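Local atomic coordinates of polyketide synthase/nonribosomal peptide synthetase hybrid RzxB (Pseudomonas fluorescens, PDB entry 5IL6), a protein that probably dehydrates beta-hydroxyacyl intermediates during assembly of the polyketide rhizoxin, the deposited part being its dehydratase domain. Residues Ala156-Phe161 and Met215-Leu219; Ala139-Asp143 and Leu265-Asp269. All blocks are in the same frame, centred on the assembly; numbering follows the deposited sequence. Where two conformers were deposited one is given.

Contact 1 (Ala156-Phe161 and Met215-Leu219)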
# COMPACT_ATOMS: atom_id res chain seq x y z
N ALA A 156 -0.02 -16.78 13.85
CA ALA A 156 -1.46 -17.00 13.73
C ALA A 156 -2.07 -16.06 12.70
O ALA A 156 -3.01 -16.44 11.98
CB ALA A 156 -2.13 -16.81 15.10
N CYS A 157 -1.56 -14.83 12.60
CA CYS A 157 -2.05 -13.90 11.59
C CYS A 157 -1.70 -14.38 10.19
O CYS A 157 -2.54 -14.38 9.29
CB CYS A 157 -1.49 -12.50 11.85
SG CYS A 157 -2.11 -11.73 13.37
N TYR A 158 -0.44 -14.79 9.98
CA TYR A 158 -0.05 -15.28 8.66
C TYR A 158 -0.75 -16.58 8.32
O TYR A 158 -1.05 -16.83 7.14
CB TYR A 158 1.47 -15.44 8.58
CG TYR A 158 2.18 -14.11 8.46
CD1 TYR A 158 1.93 -13.26 7.39
CD2 TYR A 158 3.11 -13.70 9.41
CE1 TYR A 158 2.57 -12.05 7.26
CE2 TYR A 158 3.77 -12.48 9.30
CZ TYR A 158 3.49 -11.66 8.22
OH TYR A 158 4.12 -10.44 8.08
N GLN A 159 -1.04 -17.42 9.31
CA GLN A 159 -1.79 -18.64 9.05
C GLN A 159 -3.22 -18.32 8.62
O GLN A 159 -3.80 -19.02 7.79
CB GLN A 159 -1.80 -19.54 10.29
CG GLN A 159 -3.19 -20.05 10.69
CD GLN A 159 -3.14 -21.14 11.74
OE1 GLN A 159 -3.64 -22.25 11.53
NE2 GLN A 159 -2.55 -20.83 12.89
N ARG A 160 -3.79 -17.24 9.17
CA ARG A 160 -5.13 -16.84 8.74
C ARG A 160 -5.11 -16.29 7.32
O ARG A 160 -5.98 -16.62 6.51
CB ARG A 160 -5.71 -15.81 9.71
CG ARG A 160 -7.20 -15.54 9.51
CD ARG A 160 -8.04 -16.80 9.68
NE ARG A 160 -7.77 -17.47 10.95
CZ ARG A 160 -8.46 -17.29 12.07
NH1 ARG A 160 -9.48 -16.44 12.11
NH2 ARG A 160 -8.12 -17.95 13.17
N PHE A 161 -4.12 -15.44 7.00
CA PHE A 161 -3.96 -14.99 5.63
C PHE A 161 -3.79 -16.17 4.69
O PHE A 161 -4.39 -16.21 3.61
CB PHE A 161 -2.75 -14.06 5.51
CG PHE A 161 -3.01 -12.65 5.97
CD1 PHE A 161 -3.98 -11.88 5.35
CD2 PHE A 161 -2.27 -12.09 6.99
CE1 PHE A 161 -4.22 -10.58 5.77
CE2 PHE A 161 -2.50 -10.80 7.41
CZ PHE A 161 -3.47 -10.04 6.80
N MET A 215 -4.98 -7.69 10.56
CA MET A 215 -5.40 -9.03 10.96
C MET A 215 -5.38 -9.19 12.47
O MET A 215 -6.11 -10.03 13.01
CB MET A 215 -4.50 -10.07 10.30
CG MET A 215 -4.90 -11.51 10.60
SD MET A 215 -6.58 -11.86 10.05
CE MET A 215 -6.35 -11.94 8.28
N ALA A 216 -4.55 -8.41 13.17
CA ALA A 216 -4.56 -8.45 14.63
C ALA A 216 -5.97 -8.22 15.17
O ALA A 216 -6.35 -8.80 16.20
CB ALA A 216 -3.60 -7.40 15.19
N LEU A 217 -6.74 -7.38 14.50
CA LEU A 217 -8.08 -7.03 14.95
C LEU A 217 -9.17 -7.96 14.41
O LEU A 217 -10.33 -7.80 14.79
CB LEU A 217 -8.40 -5.59 14.53
CG LEU A 217 -7.47 -4.52 15.13
CD1 LEU A 217 -7.78 -3.15 14.56
CD2 LEU A 217 -7.59 -4.50 16.65
N LEU A 218 -8.82 -8.93 13.56
CA LEU A 218 -9.81 -9.78 12.91
C LEU A 218 -9.70 -11.26 13.24
O LEU A 218 -10.58 -12.02 12.84
CB LEU A 218 -9.72 -9.61 11.38
CG LEU A 218 -9.94 -8.21 10.82
CD1 LEU A 218 -9.75 -8.20 9.32
CD2 LEU A 218 -11.34 -7.70 11.18
N LEU A 219 -8.66 -11.69 13.96
CA LEU A 219 -8.49 -13.12 14.22
C LEU A 219 -9.73 -13.72 14.86
O LEU A 219 -10.16 -14.81 14.47
CB LEU A 219 -7.26 -13.35 15.10
CG LEU A 219 -5.89 -13.23 14.43
CD1 LEU A 219 -4.79 -13.28 15.47
CD2 LEU A 219 -5.69 -14.32 13.38
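Apolar contact makes up most of the meeting between helical residues Ala156-Phe161 and the loop Met215-Leu219. Met215 leans toward the helix and fits against three of its residues: CG lies 3.8 Å from Cys157 CB, SD is 3.8 Å from Arg160 CG, and CE sits over one face of Phe161, 3.6 Å from CE1. This last approach is a CH-pi contact, and SD, oblique at 5.0 Å from the Phe161 ring centroid, adds a Met-aromatic one. Leu219 extends the apolar seam, its CD1 3.7 Å from Cys157 SG and 4.4 Å from Ala156 CB; its CD2 also rests against the backbone, 3.7 Å from Ala156 O. In the double-hotdog fold expected of polyketide synthase dehydratases, the pairing ties helix 154-164 to the polypeptide just after helix 204-212; Cys157 and Ala216 both touch Leu178 of strand 175-181. The polar component is one hydrogen bond, from Arg160 NH1 to Leu219 O at 2.9 Å. Leu219 CD2 lies over one face of the guanidinium.

Contact 2 (Ala139-Asp143 and Leu265-Asp269)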
# COMPACT_ATOMS: atom_id res chain seq x y z
N ALA A 139 0.39 15.93 11.95
CA ALA A 139 0.74 14.58 12.37
C ALA A 139 -0.36 13.91 13.18
O ALA A 139 -1.07 14.56 13.96
CB ALA A 139 2.00 14.61 13.23
N ALA A 140 -0.51 12.61 12.99
CA ALA A 140 -1.21 11.78 13.95
C ALA A 140 -0.28 11.55 15.13
O ALA A 140 0.94 11.68 15.02
CB ALA A 140 -1.62 10.44 13.33
N TRP A 141 -0.86 11.22 16.28
CA TRP A 141 -0.08 11.06 17.50
C TRP A 141 -0.13 9.61 17.92
O TRP A 141 -1.20 9.00 17.94
CB TRP A 141 -0.60 11.96 18.61
CG TRP A 141 -0.60 13.38 18.21
CD1 TRP A 141 0.49 14.12 17.85
CD2 TRP A 141 -1.73 14.24 18.12
NE1 TRP A 141 0.10 15.40 17.54
CE2 TRP A 141 -1.26 15.50 17.69
CE3 TRP A 141 -3.10 14.08 18.36
CZ2 TRP A 141 -2.11 16.59 17.50
CZ3 TRP A 141 -3.94 15.16 18.16
CH2 TRP A 141 -3.44 16.40 17.74
N LEU A 142 1.03 9.05 18.23
CA LEU A 142 1.05 7.69 18.72
C LEU A 142 0.30 7.72 20.04
O LEU A 142 0.76 8.31 21.02
CB LEU A 142 2.49 7.19 18.86
CG LEU A 142 2.75 5.73 19.21
CD1 LEU A 142 1.93 4.81 18.31
CD2 LEU A 142 4.23 5.42 19.03
N ASP A 143 -0.85 7.05 20.07
CA ASP A 143 -1.80 7.13 21.18
C ASP A 143 -1.91 5.83 21.94
O ASP A 143 -2.80 5.70 22.79
CB ASP A 143 -3.19 7.48 20.65
CG ASP A 143 -3.52 8.95 20.72
OD1 ASP A 143 -2.62 9.78 20.47
OD2 ASP A 143 -4.69 9.28 21.03
N LEU A 265 -4.92 3.76 9.78
CA LEU A 265 -3.56 3.40 10.15
C LEU A 265 -2.69 4.64 10.17
O LEU A 265 -2.93 5.60 9.43
CB LEU A 265 -2.95 2.37 9.17
CG LEU A 265 -3.62 0.99 9.07
CD1 LEU A 265 -4.86 1.03 8.19
CD2 LEU A 265 -2.62 -0.04 8.55
N ALA A 266 -1.67 4.61 11.02
CA ALA A 266 -0.67 5.66 11.07
C ALA A 266 0.69 5.01 11.25
O ALA A 266 0.85 4.13 12.10
CB ALA A 266 -0.95 6.66 12.20
N LEU A 267 1.66 5.44 10.45
CA LEU A 267 3.00 4.87 10.46
C LEU A 267 3.94 5.85 11.15
O LEU A 267 3.97 7.03 10.81
CB LEU A 267 3.48 4.58 9.04
CG LEU A 267 2.81 3.39 8.33
CD1 LEU A 267 1.33 3.65 8.05
CD2 LEU A 267 3.54 3.06 7.03
N PHE A 268 4.70 5.34 12.12
CA PHE A 268 5.61 6.16 12.89
C PHE A 268 7.00 5.55 12.86
O PHE A 268 7.16 4.33 12.75
CB PHE A 268 5.16 6.29 14.36
CG PHE A 268 3.74 6.75 14.52
CD1 PHE A 268 2.70 5.84 14.47
CD2 PHE A 268 3.44 8.08 14.74
CE1 PHE A 268 1.39 6.25 14.63
CE2 PHE A 268 2.13 8.50 14.90
CZ PHE A 268 1.11 7.58 14.84
N ASP A 269 8.02 6.40 12.97
CA ASP A 269 9.37 5.91 13.12
C ASP A 269 9.58 5.40 14.55
O ASP A 269 8.71 5.53 15.41
CB ASP A 269 10.39 7.00 12.76
CG ASP A 269 10.36 8.18 13.73
OD1 ASP A 269 9.64 8.12 14.74
OD2 ASP A 269 11.07 9.17 13.46
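The ring of Phe268 has one face overlapped by Leu142, whose CB stands 4.2 Å from the ring centroid and almost on the ring normal, a CH-pi contact. Leu142 CD1 also comes within 4.0 Å of Phe268 CE1, and Leu142 N within 3.5 Å of CE2. At the ring edge, close to its plane, Ala140 O approaches Phe268 CE2 at 3.4 Å. Two residues back along the strand, Ala266 faces the same way, as alternation in a beta-strand requires, and its CB packs 4.0 Å from Ala140 CB. No hydrogen bond joins the two segments, so 139-143 lies across this face by van der Waals contact and does not add a strand to the sheet. The segment belongs to the connection between strands 124-135 and 150-152, which probably links the two hotdog halves of the expected double-hotdog fold and here packs against a strand of the second half. That strand, 261-268, runs antiparallel between 246-254 and 274-284. Leu142 reaches Gln248 and Gln250 of the first neighbour, Ala140 touches Ile277 of the second, and Asp143 N is hydrogen-bonded to Gln250 OE1.

How the contacts relate
The two contacts are nested along the chain: 139-143 comes first, both segments of contact 1 follow, and 265-269 closes the outer loop. Their centres lie 22 Å apart, with nearest atoms about 8 Å apart, so they do not touch. Strand 261-268 nevertheless relates them, since its later part carries contact 2 while Tyr261 and Phe263, nearer its start, receive Leu217 and Leu218 from the loop of contact 1. Strand 246-254 is likewise touched from both places, whereas helix 154-164 meets the sheet at strand 175-181. Both contacts thus bring non-strand segments onto the second, C-terminal hotdog half of what is probably a double-hotdog dehydratase domain.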